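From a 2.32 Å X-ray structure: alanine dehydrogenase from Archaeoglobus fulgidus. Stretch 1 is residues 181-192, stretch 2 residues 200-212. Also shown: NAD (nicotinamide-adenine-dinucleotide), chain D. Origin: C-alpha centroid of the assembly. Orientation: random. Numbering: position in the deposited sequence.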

# COMPACT_ATOMS: atom_id res chain seq x y z
N PRO A 181 -39.44 -8.06 10.85
CA PRO A 181 -39.16 -8.76 9.59
C PRO A 181 -38.55 -7.71 8.70
O PRO A 181 -38.68 -6.54 9.00
N ALA A 182 -37.94 -8.10 7.59
CA ALA A 182 -37.29 -7.14 6.71
C ALA A 182 -38.21 -6.11 6.07
O ALA A 182 -37.88 -4.94 6.02
N GLU A 183 -39.34 -6.56 5.56
CA GLU A 183 -40.29 -5.63 4.93
C GLU A 183 -40.71 -4.48 5.85
O GLU A 183 -40.80 -3.35 5.41
N GLU A 184 -40.96 -4.78 7.12
CA GLU A 184 -41.37 -3.74 8.07
C GLU A 184 -40.21 -2.82 8.51
O GLU A 184 -40.38 -1.61 8.64
N ALA A 185 -39.03 -3.40 8.73
CA ALA A 185 -37.85 -2.62 9.12
C ALA A 185 -37.52 -1.59 8.06
O ALA A 185 -37.05 -0.52 8.37
N SER A 186 -37.77 -1.93 6.79
CA SER A 186 -37.51 -1.04 5.66
C SER A 186 -38.39 0.20 5.60
O SER A 186 -38.09 1.16 4.90
N ARG A 187 -39.50 0.14 6.32
CA ARG A 187 -40.46 1.22 6.40
C ARG A 187 -39.96 2.13 7.50
O ARG A 187 -40.17 1.84 8.67
N CYS A 188 -39.30 3.22 7.12
CA CYS A 188 -38.72 4.13 8.10
C CYS A 188 -38.31 5.43 7.44
O CYS A 188 -38.51 5.59 6.24
N ASP A 189 -37.73 6.36 8.19
CA ASP A 189 -37.26 7.62 7.58
C ASP A 189 -35.77 7.47 7.15
O ASP A 189 -35.35 8.03 6.13
N VAL A 190 -35.00 6.71 7.93
CA VAL A 190 -33.58 6.45 7.69
C VAL A 190 -33.41 4.92 7.79
O VAL A 190 -33.72 4.32 8.83
N LEU A 191 -32.95 4.32 6.70
CA LEU A 191 -32.75 2.87 6.62
C LEU A 191 -31.24 2.58 6.46
O LEU A 191 -30.62 3.05 5.52
N VAL A 192 -30.69 1.83 7.41
CA VAL A 192 -29.27 1.46 7.43
C VAL A 192 -29.07 -0.01 7.00
O VAL A 192 -29.36 -0.90 7.79
N PRO A 200 -30.32 -8.79 -3.51
CA PRO A 200 -31.18 -7.82 -2.83
C PRO A 200 -31.82 -8.31 -1.54
O PRO A 200 -32.38 -9.40 -1.48
N VAL A 201 -31.70 -7.49 -0.50
CA VAL A 201 -32.29 -7.80 0.79
C VAL A 201 -33.44 -6.82 1.08
O VAL A 201 -34.22 -7.00 2.01
N VAL A 202 -33.54 -5.76 0.28
CA VAL A 202 -34.59 -4.77 0.47
C VAL A 202 -35.32 -4.61 -0.85
O VAL A 202 -34.70 -4.39 -1.89
N LYS A 203 -36.64 -4.73 -0.80
CA LYS A 203 -37.46 -4.58 -2.01
C LYS A 203 -37.86 -3.15 -2.25
O LYS A 203 -38.12 -2.42 -1.31
N ALA A 204 -37.91 -2.73 -3.51
CA ALA A 204 -38.30 -1.35 -3.81
C ALA A 204 -39.66 -1.00 -3.24
O ALA A 204 -39.82 0.03 -2.59
N GLU A 205 -40.65 -1.85 -3.44
CA GLU A 205 -41.98 -1.54 -2.94
C GLU A 205 -42.03 -1.38 -1.43
O GLU A 205 -43.01 -0.91 -0.89
N TRP A 206 -40.98 -1.78 -0.73
CA TRP A 206 -40.95 -1.63 0.72
C TRP A 206 -40.45 -0.21 1.10
O TRP A 206 -40.63 0.24 2.22
N VAL A 207 -39.81 0.48 0.16
CA VAL A 207 -39.26 1.79 0.49
C VAL A 207 -40.20 2.94 0.22
O VAL A 207 -40.65 3.13 -0.91
N GLU A 208 -40.49 3.69 1.28
CA GLU A 208 -41.38 4.84 1.19
C GLU A 208 -40.64 6.09 0.76
O GLU A 208 -39.41 6.19 0.91
N GLU A 209 -41.40 7.04 0.23
CA GLU A 209 -40.90 8.32 -0.19
C GLU A 209 -40.23 8.96 1.04
O GLU A 209 -40.60 8.64 2.17
N GLY A 210 -39.26 9.84 0.79
CA GLY A 210 -38.57 10.54 1.87
C GLY A 210 -37.56 9.73 2.67
O GLY A 210 -36.94 10.24 3.61
N THR A 211 -37.39 8.47 2.31
CA THR A 211 -36.44 7.66 3.05
C THR A 211 -34.99 7.96 2.66
O THR A 211 -34.67 8.17 1.49
N HIS A 212 -34.13 8.00 3.67
CA HIS A 212 -32.71 8.15 3.41
C HIS A 212 -32.08 6.80 3.73
O HIS A 212 -32.23 6.31 4.83

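Aromatic packing dominates the helical end. Trp206, in a short 3-10 segment, points toward stretch 1 with chi1 m (-60°) and has the largest area covered across the contact. Its six-membered ring lies under the backbone of Glu183: CA of Glu183 sits 3.6 Å from the ring centroid of Trp206, a CH-pi contact over the face. Ala182 also points in, and its CB is 3.7 Å from CZ3 of Trp206. Ser186 points toward stretch 2 with chi1 m. Its OG donates to Ala182 O (2.8 Å) and lies at the ring edge, 3.6 Å from Trp206 CE3.

Apolar contacts continue beyond the ring. Leu191 (t, p) brings CD2 to 4.1 Å from CG1 of Val202 (t). CB of Leu191 is also 4.1 Å from CG2 of Thr211 (m). Val190 and His212, both t, lie on the same sheet face, with Val190 CG1 4.2 Å from His212 CD2 at the ring edge.

Backbone hydrogen bonds secure their parallel bridge: His212 N to Asp189 O (2.7 Å) and Leu191 N to His212 O (2.8 Å).

The charged pair lies at a more exposed margin. Arg187 is t, t, m; its CA-to-CB bond points sideways, but its end comes nearer. Glu208 points toward stretch 1, with chi1 m and chi2 between wells (-135°). NE of Arg187 donates to OE1 of Glu208 at 2.8 Å, forming a salt bridge. Arg187 NH2 makes a weak bond to Glu184 OE1 (3.2 Å), also within a salt bridge.

Waters bridge polar groups. Water 1 accepts from Trp206 NE1 (2.8 Å) and donates to Glu183 OE2 (3.3 Å), linking two groups that do not bond directly. Water 2 donates to Ser186 O and Thr211 OG1 and accepts from Glu208 N, each at 2.8 Å. Thr211 OG1 itself donates to Glu208 O (2.6 Å), within the type II turn.

NAD approaches Val201, whose CG2 is 3.5 Å from NAD N6A.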

# COMPACT_ATOMS: atom_id res chain seq x y z
CB PRO A 181 -40.55 -9.14 9.07
CG PRO A 181 -41.43 -9.07 10.30
CD PRO A 181 -40.89 -7.89 11.05
CB ALA A 182 -36.49 -7.88 5.63
CB GLU A 183 -41.54 -6.39 4.43
CG GLU A 183 -42.67 -5.50 4.00
CD GLU A 183 -43.64 -6.24 3.11
OE1 GLU A 183 -44.61 -5.63 2.60
OE2 GLU A 183 -43.42 -7.44 2.93
CB GLU A 184 -42.06 -4.38 9.29
CG GLU A 184 -42.54 -3.40 10.35
CD GLU A 184 -43.57 -2.40 9.82
OE1 GLU A 184 -44.50 -2.83 9.10
OE2 GLU A 184 -43.45 -1.19 10.14
CB ALA A 185 -36.65 -3.54 9.32
CB SER A 186 -37.70 -1.80 4.35
OG SER A 186 -36.87 -2.92 4.33
CB ARG A 187 -41.84 0.62 6.75
CG ARG A 187 -42.91 1.62 7.09
CD ARG A 187 -44.27 0.96 7.00
NE ARG A 187 -44.57 0.55 5.63
CZ ARG A 187 -44.92 -0.67 5.28
NH1 ARG A 187 -45.17 -0.95 4.01
NH2 ARG A 187 -45.03 -1.62 6.21
CB CYS A 188 -37.48 3.48 8.71
SG CYS A 188 -36.26 3.04 7.44
CB ASP A 189 -37.40 8.78 8.58
CG ASP A 189 -38.78 8.84 9.23
OD1 ASP A 189 -39.80 8.80 8.50
OD2 ASP A 189 -38.85 8.92 10.48
CB VAL A 190 -32.70 7.15 8.78
CG1 VAL A 190 -31.21 6.80 8.59
CG2 VAL A 190 -32.89 8.69 8.68
CB LEU A 191 -33.55 2.31 5.42
CG LEU A 191 -33.40 0.82 5.04
CD1 LEU A 191 -33.91 -0.08 6.17
CD2 LEU A 191 -34.19 0.54 3.74
CB VAL A 192 -28.72 1.58 8.87
CG1 VAL A 192 -27.24 1.27 8.89
CG2 VAL A 192 -29.04 2.94 9.45
CB PRO A 200 -32.23 -7.47 -3.89
CG PRO A 200 -31.43 -7.62 -5.19
CD PRO A 200 -30.67 -8.91 -4.94
CB VAL A 201 -31.25 -7.71 1.91
CG1 VAL A 201 -31.96 -7.53 3.22
CG2 VAL A 201 -30.38 -8.98 1.93
CB VAL A 202 -34.00 -3.39 0.91
CG1 VAL A 202 -35.11 -2.31 0.93
CG2 VAL A 202 -33.39 -3.51 2.27
CB LYS A 203 -38.71 -5.46 -1.91
CG LYS A 203 -38.43 -6.92 -2.17
CD LYS A 203 -39.65 -7.86 -2.00
CE LYS A 203 -39.27 -9.26 -2.54
NZ LYS A 203 -40.17 -10.41 -2.18
CB ALA A 204 -38.29 -1.10 -5.33
CB GLU A 205 -43.00 -2.60 -3.41
CG GLU A 205 -42.99 -3.88 -2.59
CD GLU A 205 -43.15 -5.13 -3.44
OE1 GLU A 205 -42.40 -5.28 -4.43
OE2 GLU A 205 -44.02 -5.96 -3.11
CB TRP A 206 -40.00 -2.65 1.37
CG TRP A 206 -40.32 -4.11 1.14
CD1 TRP A 206 -41.45 -4.64 0.58
CD2 TRP A 206 -39.50 -5.23 1.51
NE1 TRP A 206 -41.39 -6.02 0.58
CE2 TRP A 206 -40.21 -6.41 1.15
CE3 TRP A 206 -38.25 -5.36 2.12
CZ2 TRP A 206 -39.70 -7.69 1.36
CZ3 TRP A 206 -37.74 -6.64 2.34
CH2 TRP A 206 -38.46 -7.79 1.96
CB VAL A 207 -37.93 2.07 -0.25
CG1 VAL A 207 -37.35 3.43 0.21
CG2 VAL A 207 -36.92 0.95 0.02
CB GLU A 208 -42.06 5.10 2.54
CG GLU A 208 -42.58 3.82 3.24
CD GLU A 208 -43.99 3.96 3.83
OE1 GLU A 208 -44.31 3.20 4.76
OE2 GLU A 208 -44.79 4.81 3.37
CB GLU A 209 -42.06 9.22 -0.64
CG GLU A 209 -42.85 8.71 -1.82
CD GLU A 209 -43.82 9.75 -2.39
OE1 GLU A 209 -44.39 9.49 -3.46
OE2 GLU A 209 -44.01 10.82 -1.77
CB THR A 211 -36.66 6.15 2.80
OG1 THR A 211 -38.03 5.81 3.04
CG2 THR A 211 -35.74 5.32 3.71
CB HIS A 212 -32.04 9.18 4.29
CG HIS A 212 -30.56 9.06 4.22
ND1 HIS A 212 -29.87 9.28 3.05
CD2 HIS A 212 -29.67 8.53 5.09
CE1 HIS A 212 -28.62 8.88 3.20
NE2 HIS A 212 -28.48 8.42 4.43
PA NAD D . -21.03 -8.86 10.81
O1A NAD D . -20.85 -10.22 10.23
O2A NAD D . -20.79 -8.66 12.31
O5B NAD D . -22.45 -8.07 10.50
C5B NAD D . -23.34 -8.45 9.37
C4B NAD D . -24.70 -8.87 10.00
O4B NAD D . -25.53 -9.17 8.80
C3B NAD D . -24.74 -10.24 10.82
O3B NAD D . -25.30 -10.03 12.18
C2B NAD D . -25.58 -11.22 9.96
O2B NAD D . -26.26 -12.25 10.57
C1B NAD D . -26.43 -10.20 9.14
N9A NAD D . -26.85 -10.70 7.86
C8A NAD D . -26.20 -11.46 6.91
N7A NAD D . -26.93 -11.68 5.83
C5A NAD D . -28.11 -11.09 6.01
C6A NAD D . -29.30 -10.99 5.17
N6A NAD D . -29.36 -11.58 4.00
N1A NAD D . -30.34 -10.26 5.71
C2A NAD D . -30.29 -9.66 6.92
N3A NAD D . -29.17 -9.74 7.78
C4A NAD D . -28.09 -10.45 7.27
O3 NAD D . -20.22 -7.61 10.07
PN NAD D . -20.05 -5.94 10.36
O1N NAD D . -21.03 -5.57 11.44
O2N NAD D . -18.57 -5.62 10.46
O5D NAD D . -20.65 -5.41 8.88
C5D NAD D . -20.05 -6.29 7.74
C4D NAD D . -20.37 -5.76 6.38
O4D NAD D . -19.89 -4.31 6.33
C3D NAD D . -19.62 -6.45 5.19
O3D NAD D . -20.33 -6.32 3.95
C2D NAD D . -18.30 -5.68 5.22
O2D NAD D . -17.42 -6.01 4.20
C1D NAD D . -18.84 -4.18 5.28
N1N NAD D . -17.99 -3.08 5.86
C2N NAD D . -17.93 -1.91 4.98
C3N NAD D . -17.29 -0.77 5.59
C7N NAD D . -17.21 0.53 4.59
O7N NAD D . -16.30 1.39 4.80
N7N NAD D . -18.14 0.64 3.58
C4N NAD D . -16.76 -0.69 6.90
C5N NAD D . -16.90 -1.92 7.65
C6N NAD D . -17.50 -3.08 7.15
O HOH W 1 -43.21 -7.93 -0.31
O HOH W 2 -39.20 3.43 3.80
O HOH W 3 -35.22 10.84 5.40